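Local atomic coordinates of DocCel5: Type I dockerin repeat domain from A. cellulolyticus family 5 endoglucanase WP_010249057 S51I, L52N mutant (Acetivibrio cellulolyticus, PDB entry 5NRM), a protein that binds calcium and docks onto a cohesin of scaffoldin B, probably tethering a family 5 endoglucanase to the multienzyme cellulosome. Residues G9-N12 / S13-A17; L18-N21 / Y22-N26; M55-L59 / L60-T64. All coordinates share one frame; numbering follows the deposited sequence.

The three contacts follow one another along the chain, and each lies at an end of one of the two long helices. Contact 1 (9-17) starts helix 13-23 at a calcium site; contact 2 (18-26) adjoins it directly in sequence and finishes the same helix, its centre about 13 Å from that of contact 1. Contact 3 (55-64) closes helix 49-59, its centre about 12 Å from that of contact 1 and about 19 Å from that of contact 2. The helices pack together: Phe16 and Ile11 of contact 1 meet Met55, Arg56, Tyr58 and Leu59, and Met19 of contact 2 meets Met55. All three contacts reach the partner chain, consistent with a cohesin-binding surface built from both helices.

Contact 1: residues G9-N12 / S13-A17; sequences GSIN and SIDFA. With CA (calcium ion), chain C.
Asn12 and Asp15 form a capping box at the start of helix 13-23, a local contact where a calcium-binding loop of the EF-hand type turns into its exiting helix. The two halves of the box differ in strength. Asn12 N gives a hydrogen bond to Asp15 OD2 at 2.8 Å, using the anti lone pair of that oxygen, whereas the return bond from Asp15 N to Asn12 OD1 is weak at 3.5 Å. A firmer cap comes from Ile14 N, 2.9 Å from Asn12 OD1, with the donor tilted 33° from the amide carbonyl plane. Asn12 can curl back over the helix end because CG sits between its own backbone N and carbonyl carbon (chi1 65°). The first helical turn is then closed by Phe16 N bonding to Asn12 O.

Calcium is gripped by both Asp15 carboxylate oxygens, OD1 at 2.5 Å and OD2 at 2.4 Å, and by Ser10 O at 2.3 Å. Asp4, Asp6 and Asn8 complete the site together with water 1, which also donates to Asn12 OD1 at 2.7 Å. Beyond the loop, Phe16 stacks on Phe52 and packs against helix 49-59, while Ser13 OG bonds to Asp36 and Thr34 of the partner chain.

Asp15 OD2 thus serves the metal and the backbone N-H of Asn12 at once, and Asn12 OD1 serves the helix end and a metal-bound water. Ion binding and helix initiation are therefore probably coupled through one carboxylate and one amide, and the nearby cation would be expected to polarise both.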
ATOM      1  N   GLY B   9      -0.628  16.642   7.144  1.00 10.87           N
ATOM      2  CA  GLY B   9      -1.766  16.258   7.996  1.00 12.02           C
ATOM      3  C   GLY B   9      -1.978  14.737   8.096  1.00 11.56           C
ATOM      4  O   GLY B   9      -2.702  14.320   8.997  1.00 13.07           O
ATOM      5  N   SER B  10      -1.369  13.951   7.235  1.00 10.61           N
ATOM      6  CA  SER B  10      -1.555  12.510   7.266  1.00 11.09           C
ATOM      7  C   SER B  10      -0.203  11.838   7.192  1.00 10.33           C
ATOM      8  O   SER B  10       0.736  12.388   6.580  1.00 11.36           O
ATOM      9  CB  SER B  10      -2.378  12.091   6.069  1.00 11.49           C
ATOM     10  OG  SER B  10      -2.576  10.648   6.078  1.00 13.85           O
ATOM     11  N   ILE B  11      -0.092  10.658   7.805  1.00 10.23           N
ATOM     12  CA  ILE B  11       1.145   9.859   7.736  1.00  9.87           C
ATOM     13  C   ILE B  11       0.943   8.848   6.611  1.00  9.20           C
ATOM     14  O   ILE B  11       0.023   8.003   6.678  1.00  9.37           O
ATOM     15  CB  ILE B  11       1.382   9.125   9.085  1.00 11.07           C
ATOM     16  CG1 ILE B  11       1.561  10.130  10.257  1.00 12.75           C
ATOM     17  CG2 ILE B  11       2.601   8.221   8.917  1.00 10.99           C
ATOM     18  CD1 ILE B  11       1.327   9.468  11.564  1.00 14.50           C
ATOM     19  N   ASN B  12       1.782   8.890   5.582  1.00  8.20           N
ATOM     20  CA  ASN B  12       1.568   8.037   4.433  1.00  8.00           C
ATOM     21  C   ASN B  12       2.897   7.701   3.746  1.00  8.06           C
ATOM     22  O   ASN B  12       3.977   7.962   4.291  1.00  9.05           O
ATOM     23  CB  ASN B  12       0.517   8.664   3.481  1.00  8.20           C
ATOM     24  CG  ASN B  12       0.979   9.986   2.844  1.00  8.36           C
ATOM     25  OD1 ASN B  12       2.170  10.185   2.609  1.00  8.26           O
ATOM     26  ND2 ASN B  12       0.012  10.841   2.520  1.00  8.64           N
ATOM     27  N   SER B  13       2.793   7.040   2.594  1.00  8.05           N
ATOM     28  CA  SER B  13       3.981   6.522   1.950  1.00  8.79           C
ATOM     29  C   SER B  13       4.894   7.613   1.357  1.00  8.64           C
ATOM     30  O   SER B  13       6.078   7.368   1.100  1.00  9.55           O
ATOM     31  CB  SER B  13       3.590   5.519   0.837  1.00  8.80           C
ATOM     32  OG  SER B  13       2.764   6.139  -0.158  1.00  9.00           O
ATOM     33  N   ILE B  14       4.352   8.810   1.190  1.00  8.10           N
ATOM     34  CA  ILE B  14       5.230   9.953   0.816  1.00  8.29           C
ATOM     35  C   ILE B  14       6.102  10.406   2.021  1.00  8.00           C
ATOM     36  O   ILE B  14       7.280  10.680   1.836  1.00  8.55           O
ATOM     37  CB  ILE B  14       4.434  11.097   0.167  1.00  8.34           C
ATOM     38  CG1 ILE B  14       3.906  10.593  -1.227  1.00  8.58           C
ATOM     39  CG2 ILE B  14       5.275  12.342   0.113  1.00  8.64           C
ATOM     40  CD1 ILE B  14       2.968  11.551  -1.965  1.00  9.03           C
ATOM     41  N   ASP B  15       5.564  10.375   3.243  1.00  7.77           N
ATOM     42  CA  ASP B  15       6.406  10.592   4.442  1.00  8.37           C
ATOM     43  C   ASP B  15       7.464   9.486   4.521  1.00  9.09           C
ATOM     44  O   ASP B  15       8.639   9.756   4.770  1.00  9.97           O
ATOM     45  CB  ASP B  15       5.549  10.547   5.709  1.00  8.64           C
ATOM     46  CG  ASP B  15       4.488  11.631   5.721  1.00  8.87           C
ATOM     47  OD1 ASP B  15       4.846  12.822   5.681  1.00  9.27           O
ATOM     48  OD2 ASP B  15       3.277  11.282   5.760  1.00  9.09           O
ATOM     49  N   PHE B  16       7.060   8.225   4.258  1.00  9.37           N
ATOM     50  CA  PHE B  16       8.029   7.126   4.263  1.00 10.14           C
ATOM     51  C   PHE B  16       9.145   7.315   3.251  1.00 10.49           C
ATOM     52  O   PHE B  16      10.297   7.080   3.556  1.00 11.35           O
ATOM     53  CB  PHE B  16       7.218   5.879   3.937  1.00  9.91           C
ATOM     54  CG  PHE B  16       7.887   4.519   4.098  1.00 11.00           C
ATOM     55  CD1 PHE B  16       8.514   4.166   5.247  1.00 12.01           C
ATOM     56  CD2 PHE B  16       7.759   3.592   3.109  1.00 11.06           C
ATOM     57  CE1 PHE B  16       9.024   2.892   5.397  1.00 13.26           C
ATOM     58  CE2 PHE B  16       8.300   2.302   3.245  1.00 12.37           C
ATOM     59  CZ  PHE B  16       8.946   1.970   4.402  1.00 13.49           C
ATOM     60  N   ALA B  17       8.795   7.755   2.060  1.00  9.93           N
ATOM     61  CA  ALA B  17       9.772   8.105   1.053  1.00 10.86           C
ATOM     62  C   ALA B  17      10.738   9.238   1.430  1.00 11.56           C
ATOM     63  O   ALA B  17      11.972   9.179   1.187  1.00 12.95           O
ATOM     64  CB  ALA B  17       9.082   8.414  -0.251  1.00 10.63           C
TER
HETATM   65 CA    CA C 101       2.404  13.495   5.522  1.00  8.73          CA
HETATM   66  O   HOH W   1       2.398  12.835   3.205  1.00  8.67           O

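Contact 2: residues L18-N21 / Y22-N26; sequences LMRN and YLLGN
Arg20 and Leu24, one helical turn apart, make an apolar side-chain contact at the C-terminal end of helix 13-23. The arginine bends at chi2 (70°), which brings its outer half back over the leucine. Leu24 CD2 lies over one face of the guanidinium, 3.5 Å above the plane and toward the rim, and is 3.8 Å from Arg20 NH2; Leu24 CD1 meets the aliphatic part of the chain, 4.0 Å from Arg20 CG. The polar end of the arginine is engaged by the partner chain, where Tyr81 O accepts from Arg20 NE, and Leu24 packs on the same Tyr81. Leu24 thus flanks an arginine held at the interface with the partner chain, presumably the cohesin.

The backbone bonds run in helical steps at first: Tyr22 N to Leu18 O, Leu23 N to Met19 O at 3.0 Å, and Leu24 N to Arg20 O. The pattern then changes to a Schellman motif. Asn26 N reaches back to Asn21 O at 2.8 Å, enclosing the Gly25 N to Tyr22 O bond, which spans fewer residues, at 2.9 Å, and Gly25, with phi 83°, turns the chain out of the helix. This is how the first helix of the dockerin fold ends before the chain leads on to the calcium site of Asp29, Phe30, Ala32 and Asp35.

Carbon atoms also lie against the carbonyls of the last turns. Leu23 CG lies 3.3 Å from Met19 O, and Asn26 CB is 3.4 Å from Asn21 O, beside the bond made by its own N-H. Away from these, the Tyr22 ring stacks with that of Phe30, and Met19 and Leu23 turn to helix 49-59, touching Met55 and Phe52 respectively.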
ATOM      1  N   LEU B  18      10.198  10.267   2.034  1.00 11.19           N
ATOM      2  CA  LEU B  18      11.015  11.351   2.476  1.00 12.11           C
ATOM      3  C   LEU B  18      11.971  10.877   3.564  1.00 12.88           C
ATOM      4  O   LEU B  18      13.131  11.266   3.578  1.00 13.66           O
ATOM      5  CB  LEU B  18      10.182  12.510   3.006  1.00 11.77           C
ATOM      6  CG  LEU B  18       9.400  13.255   1.895  1.00 11.35           C
ATOM      7  CD1 LEU B  18       8.349  14.135   2.471  1.00 11.40           C
ATOM      8  CD2 LEU B  18      10.276  14.122   1.005  1.00 12.48           C
ATOM      9  N   MET B  19      11.488  10.064   4.468  1.00 13.02           N
ATOM     10  CA  MET B  19      12.382   9.477   5.463  1.00 15.43           C
ATOM     11  C   MET B  19      13.505   8.646   4.778  1.00 16.04           C
ATOM     12  O   MET B  19      14.648   8.640   5.201  1.00 17.33           O
ATOM     13  CB  MET B  19      11.621   8.591   6.367  1.00 16.93           C
ATOM     14  CG  MET B  19      10.675   9.344   7.237  1.00 17.95           C
ATOM     15  SD  MET B  19       9.875   8.228   8.399  1.00 24.22           S
ATOM     16  CE  MET B  19      11.335   7.850   9.431  1.00 22.04           C
ATOM     17  N   ARG B  20      13.142   7.931   3.686  1.00 15.53           N
ATOM     18  CA  ARG B  20      14.170   7.133   2.963  1.00 16.78           C
ATOM     19  C   ARG B  20      15.198   8.066   2.352  1.00 17.74           C
ATOM     20  O   ARG B  20      16.411   7.847   2.491  1.00 19.21           O
ATOM     21  CB  ARG B  20      13.515   6.286   1.853  1.00 16.93           C
ATOM     22  CG  ARG B  20      14.464   5.337   1.141  1.00 18.52           C
ATOM     23  CD  ARG B  20      14.923   4.180   2.040  1.00 20.21           C
ATOM     24  NE  ARG B  20      15.830   3.297   1.307  1.00 21.99           N
ATOM     25  CZ  ARG B  20      16.615   2.385   1.868  1.00 25.34           C
ATOM     26  NH1 ARG B  20      16.493   2.119   3.152  1.00 26.19           N
ATOM     27  NH2 ARG B  20      17.456   1.681   1.126  1.00 26.90           N
ATOM     28  N   ASN B  21      14.736   9.155   1.748  1.00 17.12           N
ATOM     29  CA  ASN B  21      15.688  10.090   1.180  1.00 19.86           C
ATOM     30  C   ASN B  21      16.575  10.707   2.218  1.00 20.65           C
ATOM     31  O   ASN B  21      17.761  10.946   1.937  1.00 21.74           O
ATOM     32  CB  ASN B  21      15.015  11.185   0.410  1.00 20.07           C
ATOM     33  CG  ASN B  21      14.742  10.803  -0.999  1.00 22.18           C
ATOM     34  OD1 ASN B  21      13.823  11.349  -1.631  1.00 26.02           O
ATOM     35  ND2 ASN B  21      15.529   9.894  -1.526  1.00 23.73           N
ATOM     36  N   TYR B  22      16.042  10.944   3.426  1.00 20.07           N
ATOM     37  CA  TYR B  22      16.846  11.509   4.522  1.00 22.24           C
ATOM     38  C   TYR B  22      17.944  10.507   4.922  1.00 23.79           C
ATOM     39  O   TYR B  22      19.153  10.851   5.038  1.00 25.30           O
ATOM     40  CB  TYR B  22      15.943  11.820   5.718  1.00 22.52           C
ATOM     41  CG  TYR B  22      16.624  12.500   6.896  1.00 25.77           C
ATOM     42  CD1 TYR B  22      17.325  11.757   7.836  1.00 27.69           C
ATOM     43  CD2 TYR B  22      16.470  13.877   7.110  1.00 27.54           C
ATOM     44  CE1 TYR B  22      17.928  12.370   8.929  1.00 30.78           C
ATOM     45  CE2 TYR B  22      17.061  14.498   8.205  1.00 28.65           C
ATOM     46  CZ  TYR B  22      17.779  13.727   9.093  1.00 30.64           C
ATOM     47  OH  TYR B  22      18.361  14.284  10.199  1.00 34.17           O
ATOM     48  N   LEU B  23      17.545   9.251   5.146  1.00 23.58           N
ATOM     49  CA  LEU B  23      18.523   8.164   5.444  1.00 26.95           C
ATOM     50  C   LEU B  23      19.574   7.932   4.437  1.00 27.55           C
ATOM     51  O   LEU B  23      20.698   7.474   4.799  1.00 29.28           O
ATOM     52  CB  LEU B  23      17.851   6.801   5.582  1.00 29.21           C
ATOM     53  CG  LEU B  23      16.975   6.851   6.773  1.00 30.64           C
ATOM     54  CD1 LEU B  23      16.342   5.469   6.867  1.00 32.01           C
ATOM     55  CD2 LEU B  23      17.795   7.288   7.975  1.00 33.00           C
ATOM     56  N   LEU B  24      19.191   8.090   3.177  1.00 26.00           N
ATOM     57  CA  LEU B  24      20.089   7.889   2.091  1.00 27.76           C
ATOM     58  C   LEU B  24      21.055   9.065   1.953  1.00 29.00           C
ATOM     59  O   LEU B  24      21.965   9.031   1.138  1.00 30.93           O
ATOM     60  CB  LEU B  24      19.347   7.639   0.787  1.00 26.74           C
ATOM     61  CG  LEU B  24      18.493   6.357   0.662  1.00 26.54           C
ATOM     62  CD1 LEU B  24      17.875   6.408  -0.733  1.00 26.37           C
ATOM     63  CD2 LEU B  24      19.210   5.064   0.926  1.00 29.14           C
ATOM     64  N   GLY B  25      20.776  10.134   2.697  1.00 28.21           N
ATOM     65  CA  GLY B  25      21.615  11.301   2.689  1.00 30.56           C
ATOM     66  C   GLY B  25      21.283  12.195   1.532  1.00 30.24           C
ATOM     67  O   GLY B  25      22.073  13.099   1.285  1.00 32.47           O
ATOM     68  N   ASN B  26      20.130  12.008   0.882  1.00 30.19           N
ATOM     69  CA  ASN B  26      19.672  12.809  -0.274  1.00 30.74           C
ATOM     70  C   ASN B  26      18.817  14.040   0.107  1.00 29.99           C
ATOM     71  O   ASN B  26      18.629  14.966  -0.698  1.00 34.08           O
ATOM     72  CB  ASN B  26      18.770  11.989  -1.190  1.00 32.75           C
ATOM     73  CG  ASN B  26      19.423  10.749  -1.702  1.00 35.45           C
ATOM     74  OD1 ASN B  26      20.646  10.645  -1.730  1.00 38.14           O
ATOM     75  ND2 ASN B  26      18.585   9.757  -2.098  1.00 37.88           N
TER

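Contact 3: residues M55-L59 / L60-T64; sequences MRMYL and LGMIT
The Tyr58 ring has water 2 over one face, 3.5 Å above its plane and toward the rim, and Thr64 O at its edge, 3.7 Å from Tyr58 CE1. Phe66 meets the same ring with planes at about 40°, and Ile11 touches it from the calcium loop. The second flat group, the Arg56 guanidinium, is approached obliquely by Leu60 CD1. These two side chains run side by side in the same direction, and Leu60 CD1 is 3.8 Å from Arg56 CG; the polar end makes a weak bond from NH2 to Phe64 O of the partner chain.

Helix 49-59 stops here in a Schellman motif. Met62 N bonds to Met57 O at 2.9 Å, and inside that loop Gly61 N bonds to Tyr58 O at 3.0 Å, entering 68° out of the carbonyl plane. Gly61, with positive phi, is the residue at which the helix is left. Tyr58 O also accepts from water 2, which donates as well to Ile63 O at 2.8 Å and so ties the helix end to the departing segment.

Ile63 folds back along the helix: CG1, placed between its backbone N and carbonyl carbon (chi1 58°), lies 3.6 Å from Tyr58 CA. On its other branch, Ile63 CG2 meets Met57 CE at 3.5 Å, a tight carbon contact reached through the bend at the end of the Met57 chain.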
ATOM      1  N   MET B  55       8.121   3.308  10.891  1.00 18.65           N
ATOM      2  CA  MET B  55       7.093   3.889  10.034  1.00 17.26           C
ATOM      3  C   MET B  55       6.505   2.789   9.156  1.00 16.83           C
ATOM      4  O   MET B  55       5.261   2.802   8.895  1.00 14.45           O
ATOM      5  CB  MET B  55       7.510   5.130   9.201  1.00 17.61           C
ATOM      6  CG  MET B  55       6.215   5.906   8.537  1.00 17.31           C
ATOM      7  SD  MET B  55       6.927   7.202   7.517  1.00 24.95           S
ATOM      8  CE  MET B  55       6.842   8.391   8.914  1.00 22.83           C
ATOM      9  N   ARG B  56       7.355   1.880   8.646  1.00 17.43           N
ATOM     10  CA  ARG B  56       6.867   0.778   7.796  1.00 17.68           C
ATOM     11  C   ARG B  56       5.857  -0.063   8.598  1.00 17.80           C
ATOM     12  O   ARG B  56       4.783  -0.372   8.094  1.00 16.07           O
ATOM     13  CB  ARG B  56       8.010  -0.124   7.236  1.00 19.74           C
ATOM     14  CG  ARG B  56       7.508  -1.351   6.405  1.00 22.01           C
ATOM     15  CD  ARG B  56       8.670  -2.070   5.657  1.00 25.42           C
ATOM     16  NE  ARG B  56       8.301  -3.338   4.930  1.00 28.42           N
ATOM     17  CZ  ARG B  56       8.124  -3.441   3.582  1.00 31.21           C
ATOM     18  NH1 ARG B  56       8.286  -2.364   2.735  1.00 34.06           N
ATOM     19  NH2 ARG B  56       7.773  -4.575   3.071  1.00 30.16           N
ATOM     20  N   MET B  57       6.172  -0.384   9.842  1.00 19.82           N
ATOM     21  CA  MET B  57       5.248  -1.172  10.687  1.00 21.03           C
ATOM     22  C   MET B  57       3.935  -0.429  10.859  1.00 19.23           C
ATOM     23  O   MET B  57       2.873  -1.019  10.800  1.00 18.71           O
ATOM     24  CB  MET B  57       5.818  -1.436  12.058  1.00 24.62           C
ATOM     25  CG  MET B  57       6.990  -2.368  12.028  1.00 27.29           C
ATOM     26  SD  MET B  57       7.905  -2.370  13.626  1.00 33.10           S
ATOM     27  CE  MET B  57       6.621  -2.471  14.881  1.00 34.14           C
ATOM     28  N   TYR B  58       3.983   0.890  11.050  1.00 17.54           N
ATOM     29  CA  TYR B  58       2.757   1.681  11.203  1.00 16.85           C
ATOM     30  C   TYR B  58       1.897   1.667   9.932  1.00 14.73           C
ATOM     31  O   TYR B  58       0.652   1.482   9.967  1.00 14.04           O
ATOM     32  CB  TYR B  58       3.079   3.144  11.639  1.00 17.94           C
ATOM     33  CG  TYR B  58       1.909   4.060  11.666  1.00 18.96           C
ATOM     34  CD1 TYR B  58       1.095   4.140  12.785  1.00 22.64           C
ATOM     35  CD2 TYR B  58       1.597   4.833  10.564  1.00 18.83           C
ATOM     36  CE1 TYR B  58      -0.003   4.990  12.789  1.00 24.13           C
ATOM     37  CE2 TYR B  58       0.505   5.671  10.573  1.00 20.55           C
ATOM     38  CZ  TYR B  58      -0.269   5.732  11.709  1.00 23.11           C
ATOM     39  OH  TYR B  58      -1.367   6.558  11.612  1.00 28.94           O
ATOM     40  N   LEU B  59       2.553   1.867   8.794  1.00 12.76           N
ATOM     41  CA  LEU B  59       1.830   1.923   7.535  1.00 11.42           C
ATOM     42  C   LEU B  59       1.261   0.556   7.178  1.00 11.56           C
ATOM     43  O   LEU B  59       0.243   0.513   6.459  1.00 10.83           O
ATOM     44  CB  LEU B  59       2.773   2.411   6.431  1.00 10.91           C
ATOM     45  CG  LEU B  59       3.101   3.900   6.591  1.00 10.56           C
ATOM     46  CD1 LEU B  59       4.188   4.316   5.572  1.00 10.62           C
ATOM     47  CD2 LEU B  59       1.861   4.805   6.467  1.00 10.64           C
ATOM     48  N   LEU B  60       1.887  -0.507   7.658  1.00 12.61           N
ATOM     49  CA  LEU B  60       1.356  -1.860   7.486  1.00 13.15           C
ATOM     50  C   LEU B  60       0.302  -2.294   8.534  1.00 14.36           C
ATOM     51  O   LEU B  60      -0.121  -3.425   8.537  1.00 14.88           O
ATOM     52  CB  LEU B  60       2.465  -2.922   7.363  1.00 14.17           C
ATOM     53  CG  LEU B  60       3.262  -2.832   6.054  1.00 13.64           C
ATOM     54  CD1 LEU B  60       4.530  -3.668   6.109  1.00 15.37           C
ATOM     55  CD2 LEU B  60       2.379  -3.135   4.877  1.00 13.16           C
ATOM     56  N   GLY B  61      -0.052  -1.400   9.449  1.00 14.87           N
ATOM     57  CA  GLY B  61      -0.988  -1.699  10.502  1.00 16.61           C
ATOM     58  C   GLY B  61      -0.523  -2.695  11.555  1.00 19.12           C
ATOM     59  O   GLY B  61      -1.331  -3.350  12.250  1.00 21.02           O
ATOM     60  N   MET B  62       0.787  -2.872  11.669  1.00 20.32           N
ATOM     61  CA  MET B  62       1.366  -3.772  12.638  1.00 24.10           C
ATOM     62  C   MET B  62       1.450  -3.122  14.010  1.00 26.19           C
ATOM     63  O   MET B  62       1.480  -3.855  15.031  1.00 27.15           O
ATOM     64  CB  MET B  62       2.769  -4.144  12.202  1.00 25.83           C
ATOM     65  CG  MET B  62       2.765  -4.821  10.842  1.00 26.43           C
ATOM     66  SD  MET B  62       4.474  -5.199  10.493  1.00 30.01           S
ATOM     67  CE  MET B  62       4.280  -6.338   9.164  1.00 30.10           C
ATOM     68  N   ILE B  63       1.518  -1.785  14.011  1.00 25.76           N
ATOM     69  CA  ILE B  63       1.310  -0.961  15.203  1.00 28.14           C
ATOM     70  C   ILE B  63       0.289   0.111  14.941  1.00 28.51           C
ATOM     71  O   ILE B  63       0.020   0.467  13.799  1.00 26.54           O
ATOM     72  CB  ILE B  63       2.597  -0.314  15.707  1.00 28.75           C
ATOM     73  CG1 ILE B  63       3.214   0.546  14.605  1.00 26.27           C
ATOM     74  CG2 ILE B  63       3.591  -1.373  16.124  1.00 30.17           C
ATOM     75  CD1 ILE B  63       4.442   1.324  15.055  1.00 26.76           C
ATOM     76  N   THR B  64      -0.292   0.618  16.022  1.00 32.33           N
ATOM     77  CA  THR B  64      -1.372   1.621  15.923  1.00 34.91           C
ATOM     78  C   THR B  64      -0.897   3.037  16.240  1.00 35.10           C
ATOM     79  O   THR B  64      -1.621   3.993  15.971  1.00 37.17           O
ATOM     80  CB  THR B  64      -2.497   1.267  16.901  1.00 38.94           C
ATOM     81  OG1 THR B  64      -1.975   1.135  18.242  1.00 40.90           O
ATOM     82  CG2 THR B  64      -3.148  -0.039  16.462  1.00 40.84           C
TER
HETATM   83  O   HOH W   2      -1.384   1.766  11.759  1.00 27.54           O